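Local structure of heme oxygenase (mycobilin-producing) (Mycobacterium tuberculosis, 6DS8) at residues K4-E9 / T84-L89; L36-L41 / Y50-H55. The protein cleaves the heme porphyrin ring oxidatively to mycobilin, releasing free iron, with the help of an electron donor such as ascorbate. The protein carries 1 engineered substitution. All coordinates share one frame; numbering follows the deposited sequence.

Contact 1: residues K4-E9 / T84-L89; sequences KINAIE and TGASLL. With MNH (manganese protoporphyrin IX), chain D.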
# COMPACT_ATOMS: atom_id res chain seq x y z
N LYS A 4 0.47 -1.11 -7.90
CA LYS A 4 -0.62 -0.29 -8.44
C LYS A 4 -1.76 -0.29 -7.41
O LYS A 4 -2.44 -1.31 -7.21
CB LYS A 4 -1.13 -0.83 -9.79
CG LYS A 4 -0.08 -1.32 -10.81
CD LYS A 4 0.40 -0.18 -11.68
CE LYS A 4 1.63 -0.57 -12.53
NZ LYS A 4 2.35 0.66 -12.98
N ILE A 5 -1.97 0.84 -6.75
CA ILE A 5 -3.08 1.03 -5.82
C ILE A 5 -4.20 1.74 -6.56
O ILE A 5 -4.00 2.86 -7.05
CB ILE A 5 -2.65 1.86 -4.60
CG1 ILE A 5 -1.37 1.26 -3.97
CG2 ILE A 5 -3.79 1.97 -3.60
CD1 ILE A 5 -0.86 2.04 -2.77
N ASN A 6 -5.38 1.14 -6.63
CA ASN A 6 -6.54 1.90 -7.06
C ASN A 6 -7.22 2.51 -5.83
O ASN A 6 -7.74 1.78 -4.98
CB ASN A 6 -7.51 1.06 -7.90
CG ASN A 6 -8.26 1.93 -8.94
OD1 ASN A 6 -7.66 2.87 -9.50
ND2 ASN A 6 -9.57 1.66 -9.17
N ALA A 7 -7.21 3.83 -5.76
CA ALA A 7 -7.81 4.61 -4.65
C ALA A 7 -9.25 4.97 -5.01
O ALA A 7 -9.47 5.85 -5.81
CB ALA A 7 -6.97 5.80 -4.30
N ILE A 8 -10.19 4.24 -4.41
CA ILE A 8 -11.61 4.39 -4.78
C ILE A 8 -12.43 5.13 -3.72
O ILE A 8 -12.37 4.82 -2.56
CB ILE A 8 -12.23 3.05 -5.21
CG1 ILE A 8 -12.32 2.07 -4.05
CG2 ILE A 8 -11.44 2.48 -6.35
CD1 ILE A 8 -12.77 0.69 -4.47
N GLU A 9 -13.17 6.10 -4.23
CA GLU A 9 -14.09 6.96 -3.46
C GLU A 9 -15.40 6.18 -3.31
O GLU A 9 -15.87 5.66 -4.28
CB GLU A 9 -14.22 8.30 -4.18
CG GLU A 9 -12.90 9.03 -4.25
CD GLU A 9 -12.62 9.83 -5.51
OE1 GLU A 9 -11.47 9.94 -5.88
OE2 GLU A 9 -13.55 10.32 -6.12
N THR A 84 -17.70 6.17 -6.47
CA THR A 84 -18.01 7.47 -7.05
C THR A 84 -16.83 8.07 -7.80
O THR A 84 -16.99 9.13 -8.42
CB THR A 84 -18.55 8.46 -6.00
OG1 THR A 84 -17.79 8.37 -4.79
CG2 THR A 84 -19.99 8.16 -5.69
N GLY A 85 -15.64 7.52 -7.62
CA GLY A 85 -14.50 7.89 -8.44
C GLY A 85 -13.34 6.98 -8.10
O GLY A 85 -13.39 6.22 -7.13
N ALA A 86 -12.27 7.13 -8.87
CA ALA A 86 -11.15 6.23 -8.76
C ALA A 86 -9.90 6.92 -9.25
O ALA A 86 -9.93 7.71 -10.19
CB ALA A 86 -11.38 4.95 -9.58
N SER A 87 -8.78 6.60 -8.61
CA SER A 87 -7.49 7.08 -9.07
C SER A 87 -6.51 5.93 -8.93
O SER A 87 -6.39 5.37 -7.83
CB SER A 87 -6.97 8.27 -8.25
OG SER A 87 -8.01 9.12 -7.86
N LEU A 88 -5.80 5.63 -10.02
CA LEU A 88 -4.74 4.63 -10.02
C LEU A 88 -3.44 5.28 -9.56
O LEU A 88 -3.02 6.28 -10.13
CB LEU A 88 -4.57 4.03 -11.42
CG LEU A 88 -3.47 2.99 -11.64
CD1 LEU A 88 -3.53 1.86 -10.63
CD2 LEU A 88 -3.64 2.45 -13.05
N LEU A 89 -2.85 4.74 -8.49
CA LEU A 89 -1.57 5.17 -7.96
C LEU A 89 -0.53 4.09 -8.23
O LEU A 89 -0.69 2.95 -7.78
CB LEU A 89 -1.66 5.42 -6.46
CG LEU A 89 -2.91 6.05 -5.89
CD1 LEU A 89 -2.62 6.43 -4.41
CD2 LEU A 89 -3.36 7.26 -6.71
MN MNH D . -11.09 -2.36 -9.79
CHA MNH D . -14.09 -1.23 -10.17
CHB MNH D . -10.01 0.02 -11.90
CHC MNH D . -7.98 -3.50 -9.70
CHD MNH D . -12.16 -5.03 -8.61
NA MNH D . -11.96 -0.85 -10.98
C1A MNH D . -13.24 -0.36 -10.84
C2A MNH D . -13.40 0.91 -11.53
C3A MNH D . -12.26 1.22 -12.18
C4A MNH D . -11.37 0.16 -11.75
CMA MNH D . -11.88 2.42 -13.05
CAA MNH D . -14.75 1.63 -11.54
CBA MNH D . -14.85 2.65 -10.40
CGA MNH D . -15.92 3.77 -10.47
O1A MNH D . -16.98 3.63 -11.13
O2A MNH D . -15.60 4.82 -9.84
NB MNH D . -9.20 -1.77 -10.74
C1B MNH D . -8.89 -0.73 -11.61
C2B MNH D . -7.48 -0.51 -11.85
C3B MNH D . -6.98 -1.46 -10.95
C4B MNH D . -7.97 -2.31 -10.38
CMB MNH D . -6.98 0.67 -12.70
CAB MNH D . -5.54 -1.78 -10.62
CBB MNH D . -4.68 -1.88 -9.36
NC MNH D . -10.15 -4.22 -9.33
C1C MNH D . -8.80 -4.49 -9.18
C2C MNH D . -8.59 -5.80 -8.61
C3C MNH D . -9.81 -6.26 -8.30
C4C MNH D . -10.79 -5.27 -8.72
CMC MNH D . -7.19 -6.37 -8.27
CAC MNH D . -10.13 -7.55 -7.58
CBC MNH D . -10.19 -8.92 -8.19
ND MNH D . -12.98 -3.11 -9.39
C1D MNH D . -13.29 -4.26 -8.69
C2D MNH D . -14.71 -4.33 -8.31
C3D MNH D . -15.23 -3.23 -8.90
C4D MNH D . -14.18 -2.46 -9.52
CMD MNH D . -15.39 -5.42 -7.50
CAD MNH D . -16.64 -2.69 -8.70
CBD MNH D . -16.63 -1.57 -7.66
CGD MNH D . -17.94 -0.87 -7.34
O1D MNH D . -19.04 -1.43 -7.46
O2D MNH D . -17.87 0.34 -6.97
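N6 and L88 face each other across the strand pair with a bound porphyrin beside them, so a polar amide is wedged between a neighbouring strand and a manganese macrocycle. N6 CG sits 3.8 Å from C1B of the manganese protoporphyrin IX. L88 CG lies trans to the backbone N (chi1 178°), and its two methyls split the work: CD1 packs 3.7 Å from K4 CB, while CD2 reaches the ring methyl CMB at 3.8 Å. Further along the same face, I8 CG2 meets A86 CB at 4.1 Å. The opposite face carries I5, A7, S87 and L89, where I5 and L89 pack side by side through their CB atoms. F51 of the second subunit packs on both I5 and L89.

The segments are the first and last strands of a ferredoxin-like ABM domain, running antiparallel; within this chain 2-9 is an inner strand and 85-98 an outermost one. Backbone bonds link I5 with L89 in both directions, and the one from L89 N to I5 O is short and nearly straight (2.6 Å, 171°). A7 pairs with S87 likewise, A7 N donating at 2.7 Å to S87 O. Toward T84, E9 O accepts T84 N at 2.9 Å from above its carbonyl plane, with a weak second bond from T84 OG1. The E9 chain, bent at chi2 (143°), folds its carboxylate over G85, putting OE2 3.5 Å from G85 CA.

T84 and G85 are part of a heme-binding stretch of the chain that also includes V82 and A83, whose backbone N atoms hydrogen-bond to the porphyrin. At the far end, K4 NZ makes salt bridges with E90 and D59.

Contact 2: residues L36-L41 / Y50-H55; sequences LGFQLL and YFVVTH. With MNH (manganese protoporphyrin IX), chain D.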
# COMPACT_ATOMS: atom_id res chain seq x y z
N LEU A 36 1.64 -10.77 -7.84
CA LEU A 36 2.23 -11.13 -6.56
C LEU A 36 1.26 -10.99 -5.39
O LEU A 36 1.67 -11.23 -4.26
CB LEU A 36 3.49 -10.30 -6.29
CG LEU A 36 4.63 -10.54 -7.28
CD1 LEU A 36 5.78 -9.61 -6.97
CD2 LEU A 36 5.07 -12.01 -7.29
N GLY A 37 0.00 -10.65 -5.63
CA GLY A 37 -0.96 -10.53 -4.55
C GLY A 37 -1.65 -9.18 -4.52
O GLY A 37 -1.24 -8.22 -5.18
N PHE A 38 -2.72 -9.12 -3.74
CA PHE A 38 -3.41 -7.85 -3.57
C PHE A 38 -4.21 -7.85 -2.28
O PHE A 38 -4.60 -8.91 -1.79
CB PHE A 38 -4.32 -7.54 -4.78
CG PHE A 38 -5.77 -7.91 -4.63
CD1 PHE A 38 -6.22 -9.16 -5.01
CD2 PHE A 38 -6.70 -6.97 -4.21
CE1 PHE A 38 -7.56 -9.48 -4.92
CE2 PHE A 38 -8.06 -7.29 -4.12
CZ PHE A 38 -8.48 -8.54 -4.48
N GLN A 39 -4.43 -6.66 -1.74
CA GLN A 39 -5.24 -6.50 -0.54
C GLN A 39 -6.32 -5.47 -0.81
O GLN A 39 -6.07 -4.46 -1.48
CB GLN A 39 -4.42 -6.04 0.70
CG GLN A 39 -3.06 -6.71 0.91
CD GLN A 39 -2.31 -6.14 2.16
OE1 GLN A 39 -1.78 -5.01 2.15
NE2 GLN A 39 -2.28 -6.93 3.24
N LEU A 40 -7.52 -5.70 -0.27
CA LEU A 40 -8.50 -4.62 -0.17
C LEU A 40 -8.31 -3.97 1.19
O LEU A 40 -8.26 -4.65 2.22
CB LEU A 40 -9.94 -5.12 -0.36
CG LEU A 40 -11.03 -4.03 -0.23
CD1 LEU A 40 -10.82 -2.91 -1.28
CD2 LEU A 40 -12.49 -4.57 -0.31
N LEU A 41 -8.14 -2.65 1.18
CA LEU A 41 -7.82 -1.93 2.41
C LEU A 41 -8.91 -0.91 2.67
O LEU A 41 -9.08 0.04 1.90
CB LEU A 41 -6.46 -1.25 2.31
CG LEU A 41 -5.19 -2.11 2.26
CD1 LEU A 41 -4.00 -1.22 2.49
CD2 LEU A 41 -5.23 -3.15 3.35
N TYR A 50 -11.00 3.69 -0.14
CA TYR A 50 -10.48 2.33 -0.12
C TYR A 50 -9.25 2.27 -1.02
O TYR A 50 -9.23 2.84 -2.11
CB TYR A 50 -11.55 1.35 -0.61
CG TYR A 50 -12.53 0.96 0.46
CD1 TYR A 50 -13.51 1.86 0.88
CD2 TYR A 50 -12.48 -0.29 1.08
CE1 TYR A 50 -14.41 1.53 1.88
CE2 TYR A 50 -13.38 -0.64 2.07
CZ TYR A 50 -14.36 0.30 2.46
OH TYR A 50 -15.27 0.01 3.43
N PHE A 51 -8.21 1.60 -0.55
CA PHE A 51 -7.00 1.36 -1.33
C PHE A 51 -7.03 -0.10 -1.79
O PHE A 51 -6.99 -1.00 -0.95
CB PHE A 51 -5.75 1.63 -0.50
CG PHE A 51 -5.28 3.08 -0.46
CD1 PHE A 51 -6.16 4.13 -0.68
CD2 PHE A 51 -3.92 3.39 -0.19
CE1 PHE A 51 -5.70 5.47 -0.63
CE2 PHE A 51 -3.47 4.71 -0.14
CZ PHE A 51 -4.38 5.76 -0.36
N VAL A 52 -7.12 -0.33 -3.10
CA VAL A 52 -6.95 -1.68 -3.66
C VAL A 52 -5.49 -1.80 -4.08
O VAL A 52 -5.05 -1.25 -5.10
CB VAL A 52 -7.90 -1.92 -4.83
CG1 VAL A 52 -7.76 -3.36 -5.35
CG2 VAL A 52 -9.35 -1.61 -4.42
N VAL A 53 -4.70 -2.49 -3.24
CA VAL A 53 -3.25 -2.55 -3.37
C VAL A 53 -2.85 -3.85 -4.07
O VAL A 53 -3.05 -4.94 -3.51
CB VAL A 53 -2.58 -2.46 -2.00
CG1 VAL A 53 -1.08 -2.27 -2.16
CG2 VAL A 53 -3.21 -1.31 -1.23
N THR A 54 -2.27 -3.72 -5.27
CA THR A 54 -1.82 -4.87 -6.06
C THR A 54 -0.32 -4.79 -6.30
O THR A 54 0.23 -3.69 -6.50
CB THR A 54 -2.58 -4.97 -7.40
OG1 THR A 54 -2.10 -3.99 -8.34
CG2 THR A 54 -4.09 -4.80 -7.16
N HIS A 55 0.33 -5.96 -6.24
CA HIS A 55 1.77 -6.11 -6.39
C HIS A 55 2.03 -6.95 -7.63
O HIS A 55 1.35 -7.96 -7.85
CB HIS A 55 2.44 -6.80 -5.19
CG HIS A 55 2.13 -6.15 -3.88
ND1 HIS A 55 0.87 -6.16 -3.31
CD2 HIS A 55 2.93 -5.49 -3.00
CE1 HIS A 55 0.90 -5.52 -2.15
NE2 HIS A 55 2.15 -5.11 -1.94
MN MNH D . -11.09 -2.36 -9.79
CHA MNH D . -14.09 -1.23 -10.17
CHB MNH D . -10.01 0.02 -11.90
CHC MNH D . -7.98 -3.50 -9.70
CHD MNH D . -12.16 -5.03 -8.61
NA MNH D . -11.96 -0.85 -10.98
C1A MNH D . -13.24 -0.36 -10.84
C2A MNH D . -13.40 0.91 -11.53
C3A MNH D . -12.26 1.22 -12.18
C4A MNH D . -11.37 0.16 -11.75
CMA MNH D . -11.88 2.42 -13.05
CAA MNH D . -14.75 1.63 -11.54
CBA MNH D . -14.85 2.65 -10.40
CGA MNH D . -15.92 3.77 -10.47
O1A MNH D . -16.98 3.63 -11.13
O2A MNH D . -15.60 4.82 -9.84
NB MNH D . -9.20 -1.77 -10.74
C1B MNH D . -8.89 -0.73 -11.61
C2B MNH D . -7.48 -0.51 -11.85
C3B MNH D . -6.98 -1.46 -10.95
C4B MNH D . -7.97 -2.31 -10.38
CMB MNH D . -6.98 0.67 -12.70
CAB MNH D . -5.54 -1.78 -10.62
CBB MNH D . -4.68 -1.88 -9.36
NC MNH D . -10.15 -4.22 -9.33
C1C MNH D . -8.80 -4.49 -9.18
C2C MNH D . -8.59 -5.80 -8.61
C3C MNH D . -9.81 -6.26 -8.30
C4C MNH D . -10.79 -5.27 -8.72
CMC MNH D . -7.19 -6.37 -8.27
CAC MNH D . -10.13 -7.55 -7.58
CBC MNH D . -10.19 -8.92 -8.19
ND MNH D . -12.98 -3.11 -9.39
C1D MNH D . -13.29 -4.26 -8.69
C2D MNH D . -14.71 -4.33 -8.31
C3D MNH D . -15.23 -3.23 -8.90
C4D MNH D . -14.18 -2.46 -9.52
CMD MNH D . -15.39 -5.42 -7.50
CAD MNH D . -16.64 -2.69 -8.70
CBD MNH D . -16.63 -1.57 -7.66
CGD MNH D . -17.94 -0.87 -7.34
O1D MNH D . -19.04 -1.43 -7.46
O2D MNH D . -17.87 0.34 -6.97
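The beta hairpin of strands 35-45 and 50-56 supplies this pair, with its F38, L40, V52 and T54 face turned to the heme pocket. F38 holds its ring beside the porphyrin: methyl CMC lies over the centre of one ring face, and F38 CZ comes within 3.6 Å of vinyl carbon CAC. V52 CG1, anti to the backbone N (chi1 -177°), lies 3.9 Å from F38 CD2, while T54 CG2 packs 3.6 Å from F38 CB. L40 CD1 fits between two neighbours in segment 50-55, lying 3.7 Å from V52 CG2 and touching Y50 CD2. Y50 OH is anchored by E19 of helix 15-23. On the other face, L41 CD1 meets V53 CG2 at 3.8 Å.

G37 O takes two donors from H55: the backbone N at 2.9 Å and, weakly, ring ND1 at 3.5 Å, with the oxygen in the imidazole plane at its edge. Antiparallel backbone bonds join Q39 with V53 and L41 with F51. Residues 37-41 also pair with a strand of the second subunit, and Q39 NE2 is hydrogen-bonded to D96 of that subunit; such a sheet continued across the interface is typical of the dimeric alpha-beta barrel.

Contact 1 and contact 2 are, within this chain, the two outer pairings of an antiparallel sheet that continues into the second subunit; they are joined through neighbouring strands 2-9 and 50-56, with centres 11 Å apart. N6 N to V52 O and I8 N to Y50 O, both 2.9 Å, are probable hydrogen bonds stitching them together, and I5 CG2 packs 3.6 Å from F51 CG on the face turned to the second subunit. The other face of both contacts borders one bound porphyrin, with a second about 6 Å from the side chain of N6 and about 7 Å from that of F38. W65, predicted to stabilise the transition state, has its side chain about 6 Å from that of T54 and about 8 Å from that of K4.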